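Local coordinates for protein caprin-1 (Homo sapiens, PDB 4WBE) that binds mRNAs, regulates their transport, translation or stability, and plays an essential role in forming cytoplasmic stress granules, at residues Glu104-Glu107 with Arg108-Ser112; Lys16-Leu19 with Glu20-Val24; Leu47-Glu50 with Glu51-Leu54. All coordinates share one frame; numbering follows the deposited sequence.

All three contacts are local, each made along a helix or at its end, so none closes a long loop; they follow one another in series along the chain and neither nest nor cross. From the N terminus, contact 2 comes first, late in helix 2-27. Contact 3 spans the N-cap and first turn of helix 49-62, and contact 1 lies in the second half of helix 99-111 and just past it. Contact 1 joins the other two in space: F110 and V109 pack on V24 of contact 2, while I105, V109 and R108 meet L47 and E51 of contact 3. Contacts 2 and 3 do not touch, their nearest atoms being about 7 Å apart.

Contact 1 of 3, residues Glu104-Glu107 with Arg108-Ser112; sequences EIVE and RVFQS
V106 and F110 meet one helical turn apart in a regular run of i to i+4 backbone bonds, in which R108, V109, F110 and Q111 donate their N-H groups to the carbonyls of E104, I105, V106 and E107. The bond from F110 N to V106 O is short at 2.8 Å and almost straight at 179°. The V106 and F110 side chains lie side by side and point the same way. V106 holds CG1 anti to its backbone N (chi1 170°), which sets that methyl over one face of the F110 ring as a CH-pi contact, 3.7 Å from CG1 to the ring centroid and displaced toward the rim. CG1 approaches F110 CE2 most closely, at 3.5 Å. A branched valine suits this place because one methyl can cover the ring while the residue still packs on L21 of helix 2-27. Beyond V106, the phenylalanine ring reaches E20 and V24 of helix 2-27 and L72 of the second subunit. Another flank is polar and more exposed. The aliphatic part of R108 runs past the E104 carbonyl, with CG 3.6 Å from E104 O, and the chain then bends at chi3 (-66°) to carry its guanidinium past I105, where NH2 lies 4.3 Å from CG1. Its charge is paired outside the turn, in a salt bridge from NH2 to E51. Q111 lays its extended chain beside the last turn, its NE2 4.0 Å from E107 CB. At the C-terminal end V109 O accepts twice, from S112 OG at 2.8 Å and from S112 N at 3.3 Å. The arrangement is that of an amphipathic helix in the mainly helical Caprin-1 dimerization domain: I105, V106 and V109 are buried against neighbouring parts of the chain, while E104, R108 and Q111 are exposed.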
# COMPACT_ATOMS: atom_id res chain seq x y z
N GLU A 104 -15.29 10.41 -3.31
CA GLU A 104 -15.61 11.39 -4.35
C GLU A 104 -14.48 12.40 -4.54
O GLU A 104 -14.15 12.77 -5.67
CB GLU A 104 -16.93 12.09 -4.03
CG GLU A 104 -18.15 11.18 -4.15
CD GLU A 104 -19.38 11.74 -3.45
OE1 GLU A 104 -19.29 12.85 -2.88
OE2 GLU A 104 -20.43 11.07 -3.46
N ILE A 105 -13.89 12.85 -3.43
CA ILE A 105 -12.71 13.71 -3.48
C ILE A 105 -11.54 13.05 -4.20
O ILE A 105 -10.92 13.66 -5.08
CB ILE A 105 -12.27 14.15 -2.07
CG1 ILE A 105 -13.36 15.02 -1.42
CG2 ILE A 105 -10.98 14.94 -2.13
CD1 ILE A 105 -13.10 15.35 0.05
N VAL A 106 -11.22 11.82 -3.81
CA VAL A 106 -10.12 11.08 -4.42
C VAL A 106 -10.33 10.89 -5.92
O VAL A 106 -9.41 11.04 -6.72
CB VAL A 106 -9.92 9.70 -3.73
CG1 VAL A 106 -8.95 8.84 -4.53
CG2 VAL A 106 -9.40 9.88 -2.31
N GLU A 107 -11.56 10.54 -6.29
CA GLU A 107 -11.90 10.39 -7.70
C GLU A 107 -11.63 11.67 -8.50
O GLU A 107 -11.09 11.62 -9.61
CB GLU A 107 -13.36 9.99 -7.87
CG GLU A 107 -13.66 8.53 -7.53
CD GLU A 107 -15.15 8.26 -7.50
OE1 GLU A 107 -15.90 9.13 -7.02
OE2 GLU A 107 -15.57 7.19 -7.98
N ARG A 108 -12.00 12.82 -7.95
CA ARG A 108 -11.77 14.08 -8.64
C ARG A 108 -10.28 14.36 -8.80
O ARG A 108 -9.85 14.87 -9.84
CB ARG A 108 -12.49 15.26 -7.98
CG ARG A 108 -13.99 15.32 -8.26
CD ARG A 108 -14.59 16.66 -7.85
NE ARG A 108 -14.55 16.89 -6.41
CZ ARG A 108 -13.73 17.76 -5.83
NH1 ARG A 108 -12.89 18.48 -6.56
NH2 ARG A 108 -13.75 17.91 -4.52
N VAL A 109 -9.50 14.02 -7.78
CA VAL A 109 -8.04 14.16 -7.86
C VAL A 109 -7.45 13.24 -8.93
O VAL A 109 -6.70 13.70 -9.80
CB VAL A 109 -7.37 13.89 -6.50
CG1 VAL A 109 -5.85 13.93 -6.65
CG2 VAL A 109 -7.81 14.91 -5.47
N PHE A 110 -7.80 11.96 -8.88
CA PHE A 110 -7.39 11.00 -9.90
C PHE A 110 -7.74 11.48 -11.31
O PHE A 110 -6.92 11.45 -12.22
CB PHE A 110 -8.11 9.66 -9.69
CG PHE A 110 -7.53 8.80 -8.59
CD1 PHE A 110 -6.31 9.12 -8.01
CD2 PHE A 110 -8.21 7.67 -8.15
CE1 PHE A 110 -5.77 8.32 -6.99
CE2 PHE A 110 -7.68 6.86 -7.14
CZ PHE A 110 -6.46 7.19 -6.56
N GLN A 111 -8.98 11.93 -11.47
CA GLN A 111 -9.53 12.23 -12.78
C GLN A 111 -9.10 13.60 -13.31
O GLN A 111 -9.34 13.93 -14.47
CB GLN A 111 -11.06 12.05 -12.78
CG GLN A 111 -11.46 10.57 -12.64
CD GLN A 111 -12.95 10.35 -12.41
OE1 GLN A 111 -13.77 11.19 -12.76
NE2 GLN A 111 -13.29 9.22 -11.80
N SER A 112 -8.47 14.40 -12.46
CA SER A 112 -7.97 15.70 -12.88
C SER A 112 -6.79 15.51 -13.82
O SER A 112 -6.45 16.41 -14.60
CB SER A 112 -7.52 16.49 -11.66
OG SER A 112 -6.26 16.04 -11.23

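Contact 2 of 3, residues Lys16-Leu19 with Glu20-Val24; sequences KTVL and ELQYV
K16 and E20, one turn apart on helix 2-27, form a salt bridge in which K16 NZ donates to E20 OE2 over 2.7 Å. The lysine chain starts out extended, then curls at chi3 and chi4 (80° and 74°), which brings the ammonium to the syn lone pair of that oxygen, and its methylene CG also lies 3.3 Å from E20 OE2. A long, flexible lysine suits a place where one ammonium serves two partners, the second being the backbone carbonyl of N73 of the second subunit. E20 stretches back over the preceding turn, with OE1 3.5 Å from T17 CA. Most of this run falls in a predicted coiled coil, residues 1-22, and the Caprin-1 dimerization domain pairs two copies here: Q22 OE1 is hydrogen-bonded to NE2 of Q22 of the second subunit, and L19 of each packs on Q22 of the other. Within the chain, L19 CD1 comes to 3.4 Å from Q22 OE1, and V18 CG1 stands 3.9 Å from Q22 CD. V18, L19, E20 and L21 are buried, V18 meeting L87, and L21 meeting L83 and L86, of helix 77-88 with apolar branched chains that fill the space between the two helices; K16, T17 and Y23, by contrast, stay partly exposed.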
# COMPACT_ATOMS: atom_id res chain seq x y z
N LYS A 16 -4.41 -1.89 -7.00
CA LYS A 16 -3.88 -0.86 -7.89
C LYS A 16 -4.35 0.51 -7.42
O LYS A 16 -3.57 1.47 -7.37
CB LYS A 16 -4.31 -1.12 -9.34
CG LYS A 16 -3.78 -0.09 -10.36
CD LYS A 16 -4.16 -0.44 -11.81
CE LYS A 16 -5.58 -0.03 -12.17
NZ LYS A 16 -5.71 1.45 -12.34
N THR A 17 -5.63 0.59 -7.09
CA THR A 17 -6.22 1.83 -6.60
C THR A 17 -5.58 2.26 -5.28
O THR A 17 -5.31 3.44 -5.08
CB THR A 17 -7.75 1.70 -6.45
OG1 THR A 17 -8.31 1.32 -7.71
CG2 THR A 17 -8.37 3.02 -6.01
N VAL A 18 -5.33 1.29 -4.40
CA VAL A 18 -4.65 1.58 -3.15
C VAL A 18 -3.26 2.18 -3.40
O VAL A 18 -2.88 3.17 -2.78
CB VAL A 18 -4.48 0.32 -2.26
CG1 VAL A 18 -3.60 0.64 -1.06
CG2 VAL A 18 -5.83 -0.20 -1.77
N LEU A 19 -2.51 1.57 -4.31
CA LEU A 19 -1.17 2.06 -4.65
C LEU A 19 -1.19 3.48 -5.21
O LEU A 19 -0.38 4.33 -4.84
CB LEU A 19 -0.52 1.12 -5.67
CG LEU A 19 0.44 -0.01 -5.25
CD1 LEU A 19 0.60 -0.19 -3.73
CD2 LEU A 19 0.11 -1.33 -5.94
N GLU A 20 -2.13 3.73 -6.12
CA GLU A 20 -2.36 5.07 -6.67
C GLU A 20 -2.66 6.08 -5.56
O GLU A 20 -2.09 7.17 -5.52
CB GLU A 20 -3.52 5.03 -7.66
CG GLU A 20 -3.23 4.26 -8.94
CD GLU A 20 -4.49 3.80 -9.65
OE1 GLU A 20 -5.61 4.11 -9.16
OE2 GLU A 20 -4.38 3.17 -10.71
N LEU A 21 -3.57 5.70 -4.68
CA LEU A 21 -3.95 6.55 -3.56
C LEU A 21 -2.77 6.88 -2.65
O LEU A 21 -2.59 8.03 -2.24
CB LEU A 21 -5.05 5.87 -2.74
CG LEU A 21 -5.42 6.63 -1.46
CD1 LEU A 21 -6.01 7.99 -1.81
CD2 LEU A 21 -6.40 5.81 -0.65
N GLN A 22 -1.95 5.87 -2.35
CA GLN A 22 -0.78 6.07 -1.51
C GLN A 22 0.19 7.04 -2.17
O GLN A 22 0.77 7.90 -1.51
CB GLN A 22 -0.09 4.73 -1.24
CG GLN A 22 -0.89 3.83 -0.30
CD GLN A 22 -0.27 2.47 -0.13
OE1 GLN A 22 0.29 1.91 -1.08
NE2 GLN A 22 -0.33 1.94 1.08
N TYR A 23 0.38 6.88 -3.47
CA TYR A 23 1.22 7.79 -4.22
C TYR A 23 0.71 9.23 -4.10
O TYR A 23 1.47 10.15 -3.78
CB TYR A 23 1.31 7.37 -5.69
CG TYR A 23 2.11 8.35 -6.52
CD1 TYR A 23 3.49 8.29 -6.55
CD2 TYR A 23 1.48 9.33 -7.27
CE1 TYR A 23 4.24 9.19 -7.30
CE2 TYR A 23 2.21 10.23 -8.02
CZ TYR A 23 3.58 10.15 -8.04
OH TYR A 23 4.30 11.05 -8.79
N VAL A 24 -0.58 9.41 -4.38
CA VAL A 24 -1.20 10.73 -4.29
C VAL A 24 -1.11 11.33 -2.88
O VAL A 24 -0.72 12.48 -2.72
CB VAL A 24 -2.67 10.71 -4.77
CG1 VAL A 24 -3.37 12.02 -4.46
CG2 VAL A 24 -2.73 10.40 -6.27

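Contact 3 of 3, residues Leu47-Glu50 with Glu51-Leu54; sequences LSEE and ELSL
The S48 side chain has chi1 of 68°, with OG between the backbone N and the carbonyl carbon, and E51 has CG anti to its carbonyl carbon (chi1 -69°) with an extended chain beyond, so that S48 OG reaches forward to E51 N while the E51 carboxylate reaches back to S48 N. S48 OG accepts from E51 N at 3.0 Å, and E51 OE1 accepts in return from S48 N at 3.1 Å, on its anti side and 33° out of the carboxylate plane, while OE2 is engaged by R108. This reciprocal pair is a capping box: serine is short enough to hold the N-cap of helix 49-62, and glutamate three residues on is long enough to reach back, giving partners to N-H groups that the first turn cannot serve. Beside the cap, L47 CD1 meets L52 CD1 at 3.7 Å, the two side chains crossing at about a right angle, and S53 keeps its hydroxyl close to the carbonyls of E49 and E50. L47 packs on L37, and L52 on R34 and K38, of helix 31-39, E49 OE1 forms a salt bridge with K38, and L47, E51 and L54 lie against helix 99-111.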
# COMPACT_ATOMS: atom_id res chain seq x y z
N LEU A 47 -9.09 20.92 -5.69
CA LEU A 47 -9.43 20.75 -4.28
C LEU A 47 -9.64 22.09 -3.59
O LEU A 47 -8.98 23.07 -3.93
CB LEU A 47 -8.32 20.00 -3.55
CG LEU A 47 -8.05 18.55 -3.91
CD1 LEU A 47 -6.99 17.96 -2.99
CD2 LEU A 47 -9.32 17.74 -3.83
N SER A 48 -10.57 22.14 -2.64
CA SER A 48 -10.65 23.26 -1.72
C SER A 48 -9.67 22.98 -0.60
O SER A 48 -9.20 21.84 -0.46
CB SER A 48 -12.06 23.39 -1.15
OG SER A 48 -12.36 22.31 -0.29
N GLU A 49 -9.35 23.99 0.20
CA GLU A 49 -8.46 23.80 1.34
C GLU A 49 -9.11 22.85 2.34
O GLU A 49 -8.43 22.08 3.01
CB GLU A 49 -8.15 25.15 1.99
CG GLU A 49 -7.27 25.08 3.24
CD GLU A 49 -5.87 24.53 2.97
OE1 GLU A 49 -5.18 25.03 2.06
OE2 GLU A 49 -5.46 23.60 3.69
N GLU A 50 -10.43 22.92 2.41
CA GLU A 50 -11.22 22.08 3.31
C GLU A 50 -11.11 20.61 2.92
O GLU A 50 -10.93 19.74 3.78
CB GLU A 50 -12.68 22.53 3.30
CG GLU A 50 -12.89 24.03 3.58
CD GLU A 50 -12.63 24.92 2.37
OE1 GLU A 50 -13.54 25.06 1.52
OE2 GLU A 50 -11.52 25.47 2.26
N GLU A 51 -11.24 20.33 1.63
CA GLU A 51 -11.12 18.96 1.15
C GLU A 51 -9.69 18.46 1.33
O GLU A 51 -9.47 17.29 1.64
CB GLU A 51 -11.53 18.87 -0.32
CG GLU A 51 -13.02 19.09 -0.53
CD GLU A 51 -13.36 19.29 -1.98
OE1 GLU A 51 -12.47 19.73 -2.74
OE2 GLU A 51 -14.50 18.99 -2.37
N LEU A 52 -8.73 19.36 1.16
CA LEU A 52 -7.33 19.02 1.34
C LEU A 52 -7.05 18.61 2.78
O LEU A 52 -6.32 17.65 3.04
CB LEU A 52 -6.47 20.23 0.95
CG LEU A 52 -4.97 20.03 0.75
CD1 LEU A 52 -4.71 18.91 -0.24
CD2 LEU A 52 -4.32 21.32 0.26
N SER A 53 -7.67 19.31 3.73
CA SER A 53 -7.52 18.98 5.14
C SER A 53 -8.16 17.63 5.47
O SER A 53 -7.67 16.90 6.33
CB SER A 53 -8.09 20.09 6.03
OG SER A 53 -9.22 20.69 5.43
N LEU A 54 -9.27 17.32 4.80
CA LEU A 54 -9.91 16.02 4.95
C LEU A 54 -8.98 14.89 4.53
O LEU A 54 -8.94 13.84 5.17
CB LEU A 54 -11.21 15.97 4.14
CG LEU A 54 -12.40 16.79 4.65
CD1 LEU A 54 -13.56 16.70 3.67
CD2 LEU A 54 -12.83 16.33 6.03